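Local coordinates for protein putative TetR-family transcriptional regulator (Rhodococcus sp., PDB 2G3B) that probably binds DNA through an N-terminal helix-turn-helix and represses transcription, as a member of the TetR family, at the interface of chains A and B. Numbering follows the deposited sequence. Chains: chain A/B, putative TetR-family transcriptional regulator.

The interface of chains A and B. Residues chain A 105, 118-119, 122, 126, 160; chain B 165, 170.
The methyl CG2 of A:Thr122 sits over the centre of one face of the B:Arg165 guanidinium, 3.6 Å from CZ. This is part of a two-fold interface between the C-terminal helical domains of a TetR-family regulator, probably the dimer contact typical of the family. The methylene CG of B:Arg165 in turn lies over the middle of the A:Arg105 guanidinium, 3.7 Å from its CZ. A:Leu118 CD2 covers the opposite face, offset toward the rim, so A:Arg105 is sandwiched between carbon atoms of both chains. The two guanidinium planes are turned 38° apart. The carboxylate carbon CD of B:Glu170 comes 3.7 Å from A:Ala119 CA.

The polar rim centres on A:Glu160. A:Arg105 bends at chi2 and chi3 (74° and 60°) and turns its NE side to this carboxylate. A:Arg105 NE donates a hydrogen bond to A:Glu160 OE1 at 2.7 Å, and its NH2 donates one to OE2, each on a syn lone pair. B:Arg165 stretches out from CG to NE and reaches OE2 across the interface. B:Arg165 NH2 forms a salt bridge and hydrogen bond with A:Glu160 OE2 at 2.8 Å, and its NE adds a longer, more bent hydrogen bond to that oxygen. With an alanine at A:Glu160, both arginines would probably lose their shared counter-charge and the B:Arg165 tip would be freer to turn. At the other end of the A:Arg105 guanidinium, A:Arg105 NH1 makes a salt bridge that is also a nearly straight hydrogen bond to B:Glu170 OE1, 2.8 Å away in the guanidinium plane. That nitrogen approaches from above the carboxylate plane.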
loop_
_atom_site.group_PDB
_atom_site.type_symbol
_atom_site.label_atom_id
_atom_site.label_comp_id
_atom_site.label_asym_id
_atom_site.label_seq_id
_atom_site.Cartn_x
_atom_site.Cartn_y
_atom_site.Cartn_z
ATOM N N ARG A 105 -3.317 -5.568 -5.247
ATOM C CA ARG A 105 -2.370 -4.411 -5.445
ATOM C C ARG A 105 -0.889 -4.887 -5.497
ATOM O O ARG A 105 -0.113 -4.493 -6.386
ATOM C CB ARG A 105 -2.613 -3.339 -4.366
ATOM C CG ARG A 105 -1.507 -2.308 -4.274
ATOM C CD ARG A 105 -1.532 -1.324 -5.445
ATOM N NE ARG A 105 -2.784 -0.570 -5.517
ATOM C CZ ARG A 105 -3.266 -0.018 -6.625
ATOM N NH1 ARG A 105 -2.602 -0.090 -7.790
ATOM N NH2 ARG A 105 -4.418 0.621 -6.570
ATOM N N LEU A 118 -7.155 -3.345 -12.346
ATOM C CA LEU A 118 -6.934 -2.691 -11.055
ATOM C C LEU A 118 -6.938 -1.169 -11.204
ATOM O O LEU A 118 -7.459 -0.470 -10.343
ATOM C CB LEU A 118 -5.590 -3.128 -10.435
ATOM C CG LEU A 118 -5.162 -2.546 -9.073
ATOM C CD1 LEU A 118 -6.269 -2.711 -7.993
ATOM C CD2 LEU A 118 -3.853 -3.176 -8.625
ATOM N N ALA A 119 -6.302 -0.670 -12.253
ATOM C CA ALA A 119 -6.268 0.784 -12.545
ATOM C C ALA A 119 -7.684 1.315 -12.746
ATOM O O ALA A 119 -8.047 2.390 -12.250
ATOM C CB ALA A 119 -5.407 1.061 -13.779
ATOM N N THR A 122 -9.508 1.161 -9.346
ATOM C CA THR A 122 -8.962 2.199 -8.460
ATOM C C THR A 122 -9.462 3.579 -8.933
ATOM O O THR A 122 -9.850 4.434 -8.098
ATOM C CB THR A 122 -7.416 2.177 -8.454
ATOM O OG1 THR A 122 -6.986 0.911 -7.999
ATOM C CG2 THR A 122 -6.813 3.295 -7.549
ATOM N N VAL A 126 -11.268 6.434 -6.711
ATOM C CA VAL A 126 -10.722 7.803 -6.744
ATOM C C VAL A 126 -11.783 8.857 -7.172
ATOM O O VAL A 126 -11.900 9.934 -6.586
ATOM C CB VAL A 126 -9.514 7.824 -7.708
ATOM C CG1 VAL A 126 -9.079 9.296 -8.010
ATOM C CG2 VAL A 126 -8.297 7.072 -7.044
ATOM N N GLU A 160 -4.729 3.041 1.287
ATOM C CA GLU A 160 -4.046 1.803 0.938
ATOM C C GLU A 160 -2.755 1.596 1.759
ATOM O O GLU A 160 -2.473 0.507 2.202
ATOM C CB GLU A 160 -3.702 1.835 -0.575
ATOM C CG GLU A 160 -4.943 1.519 -1.466
ATOM C CD GLU A 160 -4.515 1.181 -2.901
ATOM O OE1 GLU A 160 -3.630 0.307 -3.093
ATOM O OE2 GLU A 160 -5.042 1.780 -3.842
ATOM N N ARG B 165 1.168 2.020 -6.087
ATOM C CA ARG B 165 0.615 2.381 -7.389
ATOM C C ARG B 165 1.653 2.655 -8.471
ATOM O O ARG B 165 1.477 2.239 -9.628
ATOM C CB ARG B 165 -0.280 3.601 -7.251
ATOM C CG ARG B 165 -1.520 3.244 -6.403
ATOM C CD ARG B 165 -2.477 4.341 -6.428
ATOM N NE ARG B 165 -3.559 4.038 -5.498
ATOM C CZ ARG B 165 -4.562 4.860 -5.241
ATOM N NH1 ARG B 165 -4.642 6.023 -5.884
ATOM N NH2 ARG B 165 -5.472 4.507 -4.353
ATOM N N GLU B 170 0.733 2.505 -12.423
ATOM C CA GLU B 170 -0.559 3.132 -12.433
ATOM C C GLU B 170 -0.423 4.640 -12.339
ATOM O O GLU B 170 -1.345 5.369 -12.740
ATOM C CB GLU B 170 -1.396 2.600 -11.254
ATOM C CG GLU B 170 -2.866 2.861 -11.421
ATOM C CD GLU B 170 -3.651 2.167 -10.311
ATOM O OE1 GLU B 170 -3.622 0.931 -10.242
ATOM O OE2 GLU B 170 -4.257 2.852 -9.509
#